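Local coordinates for regulatory protein SdiA (Escherichia coli, PDB 4LFU) that senses acyl-homoserine lactone autoinducers made by other bacteria and activates transcription, including that of the ftsQAZ cell-division genes, at residues F76-N87 and W95-L106. Numbering follows the deposited sequence.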
loop_
_atom_site.group_PDB
_atom_site.type_symbol
_atom_site.label_atom_id
_atom_site.label_comp_id
_atom_site.label_asym_id
_atom_site.label_seq_id
_atom_site.Cartn_x
_atom_site.Cartn_y
_atom_site.Cartn_z
ATOM N N PHE A 76 8.238 -1.940 -25.135
ATOM C CA PHE A 76 7.293 -2.950 -24.687
ATOM C C PHE A 76 6.732 -2.612 -23.327
ATOM O O PHE A 76 5.779 -3.223 -22.909
ATOM C CB PHE A 76 7.922 -4.349 -24.648
ATOM C CG PHE A 76 8.147 -4.976 -26.007
ATOM C CD1 PHE A 76 7.404 -4.582 -27.122
ATOM C CD2 PHE A 76 9.075 -6.003 -26.160
ATOM C CE1 PHE A 76 7.603 -5.202 -28.383
ATOM C CE2 PHE A 76 9.283 -6.626 -27.414
ATOM C CZ PHE A 76 8.545 -6.212 -28.518
ATOM N N LEU A 77 7.337 -1.656 -22.624
ATOM C CA LEU A 77 6.881 -1.279 -21.268
ATOM C C LEU A 77 5.470 -0.687 -21.317
ATOM O O LEU A 77 4.631 -0.989 -20.456
ATOM C CB LEU A 77 7.886 -0.325 -20.581
ATOM C CG LEU A 77 7.517 0.278 -19.212
ATOM C CD1 LEU A 77 7.381 -0.809 -18.130
ATOM C CD2 LEU A 77 8.535 1.369 -18.785
ATOM N N ALA A 78 5.222 0.113 -22.358
ATOM C CA ALA A 78 3.896 0.703 -22.646
ATOM C C ALA A 78 2.745 -0.304 -22.809
ATOM O O ALA A 78 1.597 0.011 -22.473
ATOM C CB ALA A 78 3.958 1.611 -23.894
ATOM N N ILE A 79 3.045 -1.492 -23.339
ATOM C CA ILE A 79 2.015 -2.523 -23.573
ATOM C C ILE A 79 2.086 -3.730 -22.619
ATOM O O ILE A 79 1.232 -4.611 -22.668
ATOM C CB ILE A 79 2.054 -3.020 -25.053
ATOM C CG1 ILE A 79 3.369 -3.782 -25.357
ATOM C CG2 ILE A 79 1.831 -1.842 -25.987
ATOM C CD1 ILE A 79 3.566 -4.189 -26.841
ATOM N N ASP A 80 3.109 -3.779 -21.763
ATOM C CA ASP A 80 3.381 -4.976 -20.956
ATOM C C ASP A 80 2.312 -5.218 -19.883
ATOM O O ASP A 80 2.265 -4.507 -18.882
ATOM C CB ASP A 80 4.772 -4.926 -20.347
ATOM C CG ASP A 80 5.179 -6.233 -19.704
ATOM O OD1 ASP A 80 6.337 -6.341 -19.246
ATOM O OD2 ASP A 80 4.358 -7.162 -19.644
ATOM N N PRO A 81 1.482 -6.267 -20.079
ATOM C CA PRO A 81 0.304 -6.492 -19.230
ATOM C C PRO A 81 0.657 -7.081 -17.867
ATOM O O PRO A 81 -0.152 -7.057 -16.934
ATOM C CB PRO A 81 -0.522 -7.488 -20.046
ATOM C CG PRO A 81 0.483 -8.199 -20.926
ATOM C CD PRO A 81 1.651 -7.318 -21.107
ATOM N N VAL A 82 1.874 -7.589 -17.768
ATOM C CA VAL A 82 2.387 -8.249 -16.576
ATOM C C VAL A 82 2.711 -7.212 -15.469
ATOM O O VAL A 82 2.911 -7.571 -14.302
ATOM C CB VAL A 82 3.587 -9.155 -17.025
ATOM C CG1 VAL A 82 4.659 -9.300 -15.994
ATOM C CG2 VAL A 82 3.060 -10.503 -17.556
ATOM N N LEU A 83 2.713 -5.932 -15.850
ATOM C CA LEU A 83 3.065 -4.806 -14.977
ATOM C C LEU A 83 1.859 -3.897 -14.705
ATOM O O LEU A 83 1.996 -2.727 -14.342
ATOM C CB LEU A 83 4.213 -4.007 -15.616
ATOM C CG LEU A 83 5.686 -4.290 -15.295
ATOM C CD1 LEU A 83 6.009 -5.640 -14.618
ATOM C CD2 LEU A 83 6.555 -4.085 -16.515
ATOM N N ASN A 84 0.680 -4.458 -14.932
ATOM C CA ASN A 84 -0.557 -3.772 -14.740
ATOM C C ASN A 84 -1.304 -4.493 -13.619
ATOM O O ASN A 84 -1.786 -5.610 -13.810
ATOM C CB ASN A 84 -1.363 -3.754 -16.051
ATOM C CG ASN A 84 -2.724 -3.083 -15.906
ATOM O OD1 ASN A 84 -3.045 -2.482 -14.870
ATOM N ND2 ASN A 84 -3.546 -3.205 -16.942
ATOM N N PRO A 85 -1.382 -3.855 -12.438
ATOM C CA PRO A 85 -2.056 -4.401 -11.251
ATOM C C PRO A 85 -3.557 -4.757 -11.436
ATOM O O PRO A 85 -4.056 -5.656 -10.768
ATOM C CB PRO A 85 -1.863 -3.295 -10.205
ATOM C CG PRO A 85 -1.586 -2.078 -10.967
ATOM C CD PRO A 85 -0.813 -2.520 -12.166
ATOM N N GLU A 86 -4.249 -4.071 -12.346
ATOM C CA GLU A 86 -5.643 -4.380 -12.689
ATOM C C GLU A 86 -5.854 -5.802 -13.204
ATOM O O GLU A 86 -6.968 -6.318 -13.165
ATOM C CB GLU A 86 -6.195 -3.367 -13.693
ATOM C CG GLU A 86 -6.560 -1.985 -13.080
ATOM C CD GLU A 86 -5.906 -0.810 -13.825
ATOM O OE1 GLU A 86 -6.594 -0.167 -14.664
ATOM O OE2 GLU A 86 -4.696 -0.538 -13.583
ATOM N N ASN A 87 -4.815 -6.477 -13.673
ATOM C CA ASN A 87 -5.094 -7.841 -14.117
ATOM C C ASN A 87 -4.565 -8.979 -13.210
ATOM O O ASN A 87 -4.563 -10.153 -13.571
ATOM C CB ASN A 87 -4.915 -8.007 -15.650
ATOM C CG ASN A 87 -3.528 -7.761 -16.098
ATOM O OD1 ASN A 87 -2.604 -8.296 -15.500
ATOM N ND2 ASN A 87 -3.350 -6.954 -17.159
ATOM N N TRP A 95 0.631 -16.382 -16.117
ATOM C CA TRP A 95 0.544 -15.907 -17.529
ATOM C C TRP A 95 -0.305 -16.836 -18.393
ATOM O O TRP A 95 -0.243 -18.060 -18.258
ATOM C CB TRP A 95 1.910 -15.693 -18.204
ATOM C CG TRP A 95 2.856 -14.793 -17.459
ATOM C CD1 TRP A 95 2.585 -14.040 -16.333
ATOM C CD2 TRP A 95 4.231 -14.537 -17.788
ATOM N NE1 TRP A 95 3.713 -13.363 -15.945
ATOM C CE2 TRP A 95 4.735 -13.645 -16.815
ATOM C CE3 TRP A 95 5.088 -14.995 -18.797
ATOM C CZ2 TRP A 95 6.050 -13.182 -16.831
ATOM C CZ3 TRP A 95 6.412 -14.552 -18.803
ATOM C CH2 TRP A 95 6.873 -13.644 -17.827
ATOM N N ASN A 96 -1.115 -16.231 -19.246
ATOM C CA ASN A 96 -1.914 -16.958 -20.231
ATOM C C ASN A 96 -1.920 -16.171 -21.518
ATOM O O ASN A 96 -1.512 -15.016 -21.519
ATOM C CB ASN A 96 -3.348 -17.224 -19.747
ATOM C CG ASN A 96 -4.118 -15.951 -19.426
ATOM O OD1 ASN A 96 -4.362 -15.102 -20.287
ATOM N ND2 ASN A 96 -4.521 -15.823 -18.174
ATOM N N ASP A 97 -2.387 -16.787 -22.604
ATOM C CA ASP A 97 -2.398 -16.117 -23.904
ATOM C C ASP A 97 -3.304 -14.906 -23.965
ATOM O O ASP A 97 -2.923 -13.897 -24.549
ATOM C CB ASP A 97 -2.713 -17.095 -25.031
ATOM C CG ASP A 97 -1.571 -18.041 -25.297
ATOM O OD1 ASP A 97 -0.424 -17.663 -25.002
ATOM O OD2 ASP A 97 -1.811 -19.163 -25.787
ATOM N N ASP A 98 -4.472 -14.986 -23.329
ATOM C CA ASP A 98 -5.449 -13.866 -23.334
ATOM C C ASP A 98 -4.876 -12.581 -22.777
ATOM O O ASP A 98 -5.268 -11.511 -23.201
ATOM C CB ASP A 98 -6.740 -14.227 -22.577
ATOM C CG ASP A 98 -7.307 -15.574 -23.004
ATOM O OD1 ASP A 98 -6.674 -16.618 -22.671
ATOM O OD2 ASP A 98 -8.362 -15.582 -23.682
ATOM N N LEU A 99 -3.953 -12.722 -21.820
ATOM C CA LEU A 99 -3.238 -11.615 -21.165
ATOM C C LEU A 99 -2.551 -10.688 -22.171
ATOM O O LEU A 99 -2.478 -9.460 -21.965
ATOM C CB LEU A 99 -2.189 -12.194 -20.215
ATOM C CG LEU A 99 -1.991 -11.723 -18.773
ATOM C CD1 LEU A 99 -0.643 -12.178 -18.242
ATOM C CD2 LEU A 99 -2.118 -10.235 -18.643
ATOM N N PHE A 100 -2.095 -11.274 -23.283
ATOM C CA PHE A 100 -1.261 -10.571 -24.252
ATOM C C PHE A 100 -1.948 -10.147 -25.538
ATOM O O PHE A 100 -1.274 -9.744 -26.481
ATOM C CB PHE A 100 -0.010 -11.407 -24.548
ATOM C CG PHE A 100 0.879 -11.605 -23.335
ATOM C CD1 PHE A 100 1.878 -10.683 -23.033
ATOM C CD2 PHE A 100 0.694 -12.696 -22.491
ATOM C CE1 PHE A 100 2.687 -10.856 -21.907
ATOM C CE2 PHE A 100 1.484 -12.881 -21.369
ATOM C CZ PHE A 100 2.496 -11.962 -21.070
ATOM N N SER A 101 -3.280 -10.184 -25.576
ATOM C CA SER A 101 -4.014 -9.896 -26.816
ATOM C C SER A 101 -3.893 -8.449 -27.279
ATOM O O SER A 101 -4.067 -8.151 -28.472
ATOM C CB SER A 101 -5.485 -10.280 -26.677
ATOM O OG SER A 101 -6.169 -9.401 -25.795
ATOM N N GLU A 102 -3.595 -7.561 -26.331
ATOM C CA GLU A 102 -3.300 -6.149 -26.622
ATOM C C GLU A 102 -1.791 -5.865 -26.560
ATOM O O GLU A 102 -1.366 -4.710 -26.651
ATOM C CB GLU A 102 -4.063 -5.213 -25.655
ATOM C CG GLU A 102 -5.519 -4.871 -26.088
ATOM C CD GLU A 102 -6.577 -5.794 -25.467
ATOM O OE1 GLU A 102 -7.730 -5.823 -25.990
ATOM O OE2 GLU A 102 -6.264 -6.492 -24.458
ATOM N N ALA A 103 -0.994 -6.928 -26.415
ATOM C CA ALA A 103 0.474 -6.816 -26.351
ATOM C C ALA A 103 1.144 -7.831 -27.276
ATOM O O ALA A 103 2.181 -8.412 -26.949
ATOM C CB ALA A 103 0.950 -7.002 -24.916
ATOM N N GLN A 104 0.539 -8.039 -28.435
ATOM C CA GLN A 104 0.976 -9.068 -29.398
ATOM C C GLN A 104 2.441 -8.965 -29.873
ATOM O O GLN A 104 3.103 -10.001 -29.980
ATOM C CB GLN A 104 -0.003 -9.148 -30.576
ATOM C CG GLN A 104 -1.423 -9.516 -30.119
ATOM C CD GLN A 104 -2.460 -9.443 -31.227
ATOM O OE1 GLN A 104 -2.207 -9.827 -32.369
ATOM N NE2 GLN A 104 -3.644 -8.961 -30.885
ATOM N N PRO A 105 2.970 -7.731 -30.119
ATOM C CA PRO A 105 4.408 -7.644 -30.408
ATOM C C PRO A 105 5.291 -8.225 -29.308
ATOM O O PRO A 105 6.301 -8.845 -29.613
ATOM C CB PRO A 105 4.649 -6.128 -30.546
ATOM C CG PRO A 105 3.349 -5.593 -30.997
ATOM C CD PRO A 105 2.348 -6.387 -30.190
ATOM N N LEU A 106 4.896 -8.049 -28.047
ATOM C CA LEU A 106 5.670 -8.557 -26.902
ATOM C C LEU A 106 5.622 -10.086 -26.837
ATOM O O LEU A 106 6.643 -10.746 -26.633
ATOM C CB LEU A 106 5.127 -7.966 -25.580
ATOM C CG LEU A 106 5.987 -7.814 -24.312
ATOM C CD1 LEU A 106 5.096 -7.856 -23.057
ATOM C CD2 LEU A 106 7.142 -8.802 -24.192
#
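V82 and P81 carry the tight part of this contact. V82 stands at about a right angle to W95 and sets its CG2 methyl over one face of the indole. CG2 of V82 lies 3.7 Å from the centroid of the five-membered ring of W95, a CH-pi contact displaced toward NE1. The same methyl reaches CZ of F100 at 3.8 Å. The V82 side chain also touches T120 and S134 of the sheet, and W95 NE1 is hydrogen-bonded to T120. P81 packs against both L99 and F100: its CB is a close 3.5 Å from L99 CD2, and its CG is 3.5 Å from F100 CD1. D80 fixes the turn here. Its CG is anti to the backbone N (chi1 -170°), and OD2 of D80 accepts from V82 N at 3.1 Å, from above the carboxylate plane, in an Asx turn. D80 OD1 is hydrogen-bonded to the Y71 hydroxyl and to a tetraethylene glycol probably left from crystallisation. A second packed point is F76, whose ring face covers the start of helix 104-112. L106 CA sits 4.0 Å from the F76 ring centroid, only 9° off its normal. The side nearer solvent is looser. There I79 CD1 comes no closer than 4.2 Å to P105 CD, and E102 meets I79 only through its backbone O. The two segments are joined by apolar packing, without hydrogen bonds between them. The arrangement belongs to the autoinducer-binding domain of LuxR-type receptors, where loops and a short helix pack over one face of an antiparallel sheet.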